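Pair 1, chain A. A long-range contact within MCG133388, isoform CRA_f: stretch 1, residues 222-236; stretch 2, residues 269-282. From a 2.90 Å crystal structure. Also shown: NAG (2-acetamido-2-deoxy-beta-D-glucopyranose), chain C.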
# COMPACT_ATOMS: atom_id res chain seq x y z
N LEU A 222 40.41 34.73 -26.04
CA LEU A 222 41.71 34.73 -25.38
C LEU A 222 42.71 35.55 -26.18
O LEU A 222 42.65 35.59 -27.41
CB LEU A 222 42.22 33.29 -25.19
CG LEU A 222 42.99 32.60 -26.32
CD1 LEU A 222 43.54 31.26 -25.84
CD2 LEU A 222 42.14 32.41 -27.56
N PRO A 223 43.63 36.24 -25.48
CA PRO A 223 44.67 37.04 -26.13
C PRO A 223 45.59 36.21 -27.01
O PRO A 223 45.65 34.99 -26.87
CB PRO A 223 45.44 37.64 -24.95
CG PRO A 223 44.47 37.63 -23.82
CD PRO A 223 43.65 36.39 -24.02
N GLU A 224 46.31 36.87 -27.91
CA GLU A 224 47.23 36.19 -28.81
C GLU A 224 48.41 35.61 -28.03
O GLU A 224 49.00 34.61 -28.44
CB GLU A 224 47.73 37.16 -29.89
CG GLU A 224 48.61 36.52 -30.96
CD GLU A 224 49.04 37.51 -32.02
OE1 GLU A 224 48.69 38.70 -31.91
OE2 GLU A 224 49.75 37.10 -32.97
N ASN A 225 48.73 36.22 -26.90
CA ASN A 225 49.87 35.80 -26.09
C ASN A 225 49.47 35.00 -24.86
O ASN A 225 50.10 35.11 -23.81
CB ASN A 225 50.69 37.02 -25.67
CG ASN A 225 49.88 38.02 -24.88
OD1 ASN A 225 48.69 38.20 -25.13
ND2 ASN A 225 50.52 38.68 -23.92
N THR A 226 48.42 34.20 -24.98
CA THR A 226 47.96 33.37 -23.87
C THR A 226 48.95 32.24 -23.61
O THR A 226 49.14 31.37 -24.46
CB THR A 226 46.57 32.77 -24.14
OG1 THR A 226 45.63 33.83 -24.38
CG2 THR A 226 46.10 31.96 -22.94
N PRO A 227 49.58 32.25 -22.43
CA PRO A 227 50.61 31.27 -22.07
C PRO A 227 50.04 29.87 -21.82
O PRO A 227 48.89 29.75 -21.39
CB PRO A 227 51.21 31.84 -20.79
CG PRO A 227 50.09 32.60 -20.17
CD PRO A 227 49.32 33.19 -21.32
N PRO A 228 50.84 28.83 -22.09
CA PRO A 228 50.44 27.44 -21.83
C PRO A 228 50.10 27.20 -20.36
O PRO A 228 50.86 27.62 -19.48
CB PRO A 228 51.67 26.64 -22.25
CG PRO A 228 52.38 27.51 -23.23
CD PRO A 228 52.16 28.91 -22.74
N GLY A 229 48.98 26.54 -20.11
CA GLY A 229 48.57 26.23 -18.75
C GLY A 229 47.43 27.11 -18.26
O GLY A 229 46.85 26.86 -17.21
N THR A 230 47.10 28.13 -19.04
CA THR A 230 46.03 29.05 -18.68
C THR A 230 44.66 28.38 -18.82
O THR A 230 44.36 27.77 -19.85
CB THR A 230 46.06 30.32 -19.55
OG1 THR A 230 47.33 30.98 -19.40
CG2 THR A 230 44.95 31.28 -19.15
N LEU A 231 43.84 28.50 -17.79
CA LEU A 231 42.49 27.95 -17.81
C LEU A 231 41.58 28.77 -18.71
O LEU A 231 41.45 29.99 -18.53
CB LEU A 231 41.91 27.88 -16.40
CG LEU A 231 40.46 27.42 -16.26
CD1 LEU A 231 40.31 25.96 -16.68
CD2 LEU A 231 39.96 27.63 -14.84
N LEU A 232 40.96 28.12 -19.68
CA LEU A 232 40.02 28.78 -20.58
C LEU A 232 38.67 28.95 -19.89
O LEU A 232 38.16 30.06 -19.76
CB LEU A 232 39.87 28.00 -21.88
CG LEU A 232 39.01 28.64 -22.97
CD1 LEU A 232 39.65 29.92 -23.49
CD2 LEU A 232 38.76 27.66 -24.11
N LEU A 233 38.10 27.82 -19.46
CA LEU A 233 36.83 27.81 -18.75
C LEU A 233 36.59 26.44 -18.13
O LEU A 233 37.06 25.43 -18.64
CB LEU A 233 35.67 28.19 -19.67
CG LEU A 233 35.10 27.11 -20.60
CD1 LEU A 233 33.81 27.60 -21.24
CD2 LEU A 233 36.10 26.71 -21.68
N ARG A 234 35.85 26.41 -17.02
CA ARG A 234 35.47 25.15 -16.40
C ARG A 234 34.02 24.83 -16.73
O ARG A 234 33.11 25.56 -16.34
CB ARG A 234 35.68 25.20 -14.89
CG ARG A 234 35.39 23.88 -14.19
CD ARG A 234 35.58 23.97 -12.67
NE ARG A 234 36.98 24.06 -12.28
CZ ARG A 234 37.59 25.19 -11.93
NH1 ARG A 234 38.87 25.18 -11.58
NH2 ARG A 234 36.92 26.34 -11.93
N LEU A 235 33.81 23.74 -17.46
CA LEU A 235 32.48 23.33 -17.88
C LEU A 235 31.62 22.90 -16.69
O LEU A 235 32.15 22.47 -15.66
CB LEU A 235 32.57 22.20 -18.91
CG LEU A 235 33.13 22.63 -20.26
CD1 LEU A 235 33.43 21.41 -21.12
CD2 LEU A 235 32.16 23.56 -20.97
N ASN A 236 30.31 23.01 -16.85
CA ASN A 236 29.37 22.68 -15.78
C ASN A 236 28.14 21.96 -16.30
O ASN A 236 27.21 22.60 -16.79
CB ASN A 236 28.95 23.95 -15.05
CG ASN A 236 28.09 23.66 -13.85
OD1 ASN A 236 28.27 22.67 -13.14
ND2 ASN A 236 27.12 24.54 -13.61
N SER A 269 37.05 14.90 -15.58
CA SER A 269 36.39 14.94 -14.28
C SER A 269 35.89 16.34 -13.92
O SER A 269 34.70 16.54 -13.67
CB SER A 269 37.33 14.42 -13.19
OG SER A 269 37.63 13.05 -13.38
N SER A 270 36.81 17.30 -13.89
CA SER A 270 36.48 18.66 -13.46
C SER A 270 35.83 19.48 -14.57
O SER A 270 35.12 20.45 -14.29
CB SER A 270 37.73 19.37 -12.94
OG SER A 270 38.68 19.55 -13.98
N GLY A 271 36.09 19.11 -15.81
CA GLY A 271 35.55 19.83 -16.95
C GLY A 271 36.36 21.07 -17.28
O GLY A 271 35.93 21.92 -18.06
N ALA A 272 37.54 21.17 -16.67
CA ALA A 272 38.41 22.32 -16.88
C ALA A 272 39.12 22.23 -18.22
O ALA A 272 39.78 21.23 -18.52
CB ALA A 272 39.42 22.43 -15.75
N ILE A 273 38.99 23.28 -19.03
CA ILE A 273 39.65 23.33 -20.33
C ILE A 273 40.87 24.24 -20.29
O ILE A 273 40.76 25.43 -19.99
CB ILE A 273 38.68 23.82 -21.43
CG1 ILE A 273 37.53 22.83 -21.59
CG2 ILE A 273 39.42 24.00 -22.74
CD1 ILE A 273 36.61 23.14 -22.75
N HIS A 274 42.03 23.68 -20.60
CA HIS A 274 43.28 24.43 -20.59
C HIS A 274 43.85 24.61 -21.99
O HIS A 274 43.73 23.72 -22.83
CB HIS A 274 44.31 23.74 -19.70
CG HIS A 274 43.91 23.66 -18.26
ND1 HIS A 274 44.27 24.62 -17.33
CD2 HIS A 274 43.20 22.73 -17.58
CE1 HIS A 274 43.79 24.29 -16.15
NE2 HIS A 274 43.14 23.14 -16.27
N VAL A 275 44.46 25.76 -22.23
CA VAL A 275 45.22 25.97 -23.46
C VAL A 275 46.66 25.53 -23.22
O VAL A 275 47.29 25.94 -22.25
CB VAL A 275 45.17 27.44 -23.93
CG1 VAL A 275 45.44 28.39 -22.77
CG2 VAL A 275 46.16 27.68 -25.06
N LEU A 276 47.16 24.67 -24.10
CA LEU A 276 48.46 24.04 -23.89
C LEU A 276 49.43 24.33 -25.03
O LEU A 276 50.63 24.13 -24.89
CB LEU A 276 48.28 22.53 -23.72
CG LEU A 276 47.27 22.12 -22.64
CD1 LEU A 276 46.75 20.71 -22.90
CD2 LEU A 276 47.90 22.22 -21.25
N GLY A 277 48.89 24.79 -26.16
CA GLY A 277 49.71 25.07 -27.32
C GLY A 277 49.78 26.55 -27.65
O GLY A 277 49.11 27.37 -27.00
N PRO A 278 50.59 26.91 -28.65
CA PRO A 278 50.75 28.30 -29.09
C PRO A 278 49.63 28.76 -30.01
O PRO A 278 49.08 27.96 -30.77
CB PRO A 278 52.09 28.26 -29.84
CG PRO A 278 52.14 26.89 -30.40
CD PRO A 278 51.47 25.99 -29.39
N VAL A 279 49.30 30.04 -29.95
CA VAL A 279 48.26 30.61 -30.81
C VAL A 279 48.66 32.00 -31.32
O VAL A 279 49.18 32.82 -30.56
CB VAL A 279 46.91 30.72 -30.08
CG1 VAL A 279 46.22 29.36 -30.02
CG2 VAL A 279 47.10 31.28 -28.68
N ASP A 280 48.41 32.25 -32.60
CA ASP A 280 48.61 33.58 -33.16
C ASP A 280 47.43 33.97 -34.03
O ASP A 280 46.48 33.20 -34.19
CB ASP A 280 49.93 33.67 -33.95
CG ASP A 280 50.00 32.66 -35.08
OD1 ASP A 280 49.05 32.56 -35.89
OD2 ASP A 280 51.04 31.96 -35.18
N PHE A 281 47.48 35.16 -34.61
CA PHE A 281 46.40 35.65 -35.46
C PHE A 281 46.43 35.00 -36.84
O PHE A 281 45.40 34.90 -37.50
CB PHE A 281 46.48 37.17 -35.60
N GLU A 282 47.61 34.55 -37.26
CA GLU A 282 47.79 34.01 -38.60
C GLU A 282 47.28 32.57 -38.73
O GLU A 282 46.67 32.22 -39.74
CB GLU A 282 49.26 34.07 -39.00
C1 NAG C . 26.21 24.43 -12.50
C2 NAG C . 26.59 25.49 -11.45
C3 NAG C . 25.58 25.52 -10.30
C4 NAG C . 24.16 25.63 -10.83
C5 NAG C . 23.90 24.50 -11.82
C6 NAG C . 22.51 24.52 -12.41
C7 NAG C . 28.34 24.21 -10.25
C8 NAG C . 29.77 24.22 -9.81
N2 NAG C . 27.94 25.30 -10.93
O3 NAG C . 25.88 26.63 -9.47
O4 NAG C . 23.23 25.53 -9.76
O5 NAG C . 24.84 24.60 -12.90
O6 NAG C . 22.31 25.62 -13.29
O7 NAG C . 27.59 23.26 -10.03

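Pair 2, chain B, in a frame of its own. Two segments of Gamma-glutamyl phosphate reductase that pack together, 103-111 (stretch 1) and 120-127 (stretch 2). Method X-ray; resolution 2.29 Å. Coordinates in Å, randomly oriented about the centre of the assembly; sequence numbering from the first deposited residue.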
# COMPACT_ATOMS: atom_id res chain seq x y z
N ASP B 103 -21.07 12.30 18.74
CA ASP B 103 -20.77 11.41 17.62
C ASP B 103 -19.63 11.97 16.75
O ASP B 103 -19.76 13.05 16.14
CB ASP B 103 -22.02 11.13 16.77
CG ASP B 103 -21.84 9.95 15.81
OD1 ASP B 103 -20.71 9.44 15.65
OD2 ASP B 103 -22.84 9.51 15.22
N PRO B 104 -18.49 11.24 16.69
CA PRO B 104 -17.33 11.67 15.90
C PRO B 104 -17.56 11.51 14.40
O PRO B 104 -16.80 12.02 13.60
CB PRO B 104 -16.22 10.70 16.35
CG PRO B 104 -16.77 9.98 17.54
CD PRO B 104 -18.24 9.97 17.39
N VAL B 105 -18.61 10.80 14.04
CA VAL B 105 -18.84 10.40 12.67
C VAL B 105 -20.08 11.12 12.13
O VAL B 105 -21.05 11.34 12.86
CB VAL B 105 -18.96 8.86 12.59
CG1 VAL B 105 -19.62 8.38 11.29
CG2 VAL B 105 -17.59 8.25 12.75
N GLY B 106 -20.03 11.50 10.86
CA GLY B 106 -21.14 12.21 10.26
C GLY B 106 -21.12 13.70 10.54
O GLY B 106 -22.09 14.38 10.22
N LYS B 107 -20.04 14.19 11.14
CA LYS B 107 -19.88 15.62 11.35
C LYS B 107 -19.45 16.32 10.06
O LYS B 107 -18.52 15.90 9.40
CB LYS B 107 -18.87 15.92 12.46
CG LYS B 107 -19.42 15.82 13.87
CD LYS B 107 -18.31 16.00 14.93
N VAL B 108 -20.14 17.40 9.71
CA VAL B 108 -19.79 18.19 8.55
C VAL B 108 -18.64 19.16 8.89
O VAL B 108 -18.79 20.06 9.70
CB VAL B 108 -21.03 18.92 7.98
CG1 VAL B 108 -20.67 19.81 6.78
CG2 VAL B 108 -22.07 17.91 7.57
N LYS B 109 -17.50 18.93 8.25
CA LYS B 109 -16.32 19.75 8.46
C LYS B 109 -16.31 20.95 7.55
O LYS B 109 -15.79 22.00 7.90
CB LYS B 109 -15.07 18.91 8.26
CG LYS B 109 -14.38 18.49 9.57
CD LYS B 109 -15.34 17.83 10.59
CE LYS B 109 -15.83 18.81 11.66
NZ LYS B 109 -14.78 19.08 12.68
N MSE B 110 -16.90 20.78 6.38
CA MSE B 110 -16.85 21.77 5.33
C MSE B 110 -18.06 21.58 4.41
O MSE B 110 -18.42 20.45 4.08
CB MSE B 110 -15.52 21.65 4.57
CG MSE B 110 -15.29 22.74 3.47
SE MSE B 110 -15.90 22.08 1.68
CE MSE B 110 -14.41 20.88 1.18
N ALA B 111 -18.70 22.68 4.05
CA ALA B 111 -19.82 22.69 3.11
C ALA B 111 -19.52 23.74 2.04
O ALA B 111 -19.22 24.88 2.38
CB ALA B 111 -21.14 23.02 3.83
N LEU B 120 -21.21 20.56 -2.07
CA LEU B 120 -20.19 19.62 -1.65
C LEU B 120 -20.03 19.66 -0.12
O LEU B 120 -20.03 20.73 0.49
CB LEU B 120 -18.86 19.95 -2.34
CG LEU B 120 -17.55 19.31 -1.87
CD1 LEU B 120 -17.44 17.86 -2.25
CD2 LEU B 120 -16.35 20.07 -2.43
N TYR B 121 -19.94 18.48 0.49
CA TYR B 121 -19.68 18.39 1.92
C TYR B 121 -18.46 17.56 2.19
O TYR B 121 -18.20 16.57 1.51
CB TYR B 121 -20.86 17.79 2.67
CG TYR B 121 -22.15 18.52 2.52
CD1 TYR B 121 -22.49 19.55 3.40
CD2 TYR B 121 -23.05 18.19 1.50
CE1 TYR B 121 -23.71 20.24 3.26
CE2 TYR B 121 -24.27 18.88 1.35
CZ TYR B 121 -24.58 19.89 2.24
OH TYR B 121 -25.77 20.57 2.10
N GLN B 122 -17.71 17.97 3.19
CA GLN B 122 -16.67 17.12 3.73
C GLN B 122 -17.17 16.66 5.10
O GLN B 122 -17.44 17.47 5.98
CB GLN B 122 -15.34 17.85 3.80
CG GLN B 122 -14.20 17.01 4.31
CD GLN B 122 -12.95 17.84 4.56
OE1 GLN B 122 -13.02 19.03 4.80
NE2 GLN B 122 -11.80 17.19 4.49
N VAL B 123 -17.33 15.35 5.24
CA VAL B 123 -18.00 14.74 6.39
C VAL B 123 -17.00 13.76 7.05
O VAL B 123 -16.28 13.04 6.35
CB VAL B 123 -19.34 14.03 5.94
CG1 VAL B 123 -20.13 13.56 7.11
CG2 VAL B 123 -20.25 14.97 5.08
N THR B 124 -16.89 13.79 8.38
CA THR B 124 -16.03 12.80 9.06
C THR B 124 -16.61 11.39 8.91
O THR B 124 -17.82 11.20 8.90
CB THR B 124 -15.85 13.10 10.57
OG1 THR B 124 -17.12 13.11 11.21
CG2 THR B 124 -15.18 14.41 10.78
N ALA B 125 -15.72 10.42 8.80
CA ALA B 125 -16.09 9.03 8.59
C ALA B 125 -15.04 8.13 9.28
O ALA B 125 -13.93 8.58 9.54
CB ALA B 125 -16.16 8.73 7.08
N PRO B 126 -15.37 6.87 9.60
CA PRO B 126 -14.31 6.03 10.22
C PRO B 126 -13.09 5.85 9.30
O PRO B 126 -13.25 5.80 8.09
CB PRO B 126 -14.98 4.67 10.46
CG PRO B 126 -16.43 4.84 10.14
CD PRO B 126 -16.65 6.15 9.44
N VAL B 127 -11.88 5.75 9.86
CA VAL B 127 -10.70 5.35 9.08
C VAL B 127 -10.93 3.98 8.42
O VAL B 127 -10.58 3.80 7.26
CB VAL B 127 -9.43 5.32 9.96
CG1 VAL B 127 -8.51 4.19 9.56
CG2 VAL B 127 -8.70 6.63 9.86

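The sharpest difference between the two pairs lies at one matched position, Val275(A) in pair 1 and Thr124(B) in pair 2. In pair 1 the valine, with no polar side-chain atom to offer, packs its CG1 3.6 Å from CG2 of Thr226(A) and 3.8 Å from CB of Thr230(A). In pair 2 the threonine makes polar use of the same place. Its OG1 donates a hydrogen bond to O of Pro104(B) at 2.6 Å and accepts one from N of Lys107(B) at 3.1 Å, so a single hydroxyl ties the side chain to the backbone of the loop. Both residues are buried and lose similar areas to the opposing stretch, 96 Å² for Val275(A) and 94 Å² for Thr124(B).

Around this position the backbones are nearly identical. Fourteen residues superpose with an RMSD of 0.8 Å, and the strands run antiparallel, at 166° in pair 1 and 167° in pair 2. Gly229(A) matches Gly106(B). Both have positive phi, at angles where a CB would be jammed against the preceding carbonyl oxygen, and each donates its N across the gap, to O of Val275(A) at 2.8 Å and to O of Thr124(B) at 3.0 Å. The return bonds follow one residue later: N of Val275(A) to O of Thr230(A) at 3.1 Å, and N of Thr124(B) to O of Lys107(B) at 2.9 Å.

Further along, N of Leu232(A) bonds to O of Ile273(A) at 2.7 Å, and N of the matched Lys109(B) to O of Gln122(B), also at 2.7 Å. The pairing slips by one residue along this stretch in both pairs; in pair 2 it forms a beta bulge, where N of Met110(B), a selenomethionine, adds a weak bond to that same Gln122(B) O at 3.4 Å.

The side chains fill this common frame differently. Ile273(A) gathers leucines, its CG2 4.0 Å from CD2 of Leu232(A) and its CD1 3.8 Å from CD2 of Leu233(A). The matched Gln122(B) brings an amide instead, with OE1 3.6 Å from CB of Met110(B), yet covers a comparable area. On the other face of the sheet in pair 1, Leu231(A) lays CD1 over one face of the His274(A) ring, 4.1 Å from the centroid. In pair 2 the aromatic residue sits elsewhere, at Tyr121(B), the match of Ala272(A), and CG1 of Val108(B), the match of Leu231(A), meets the ring edge 3.8 Å from CD1 of Tyr121(B). The general principle is that backbone hydrogen bonds can hold one geometry while apolar, polar and aromatic side chains occupy it by different means.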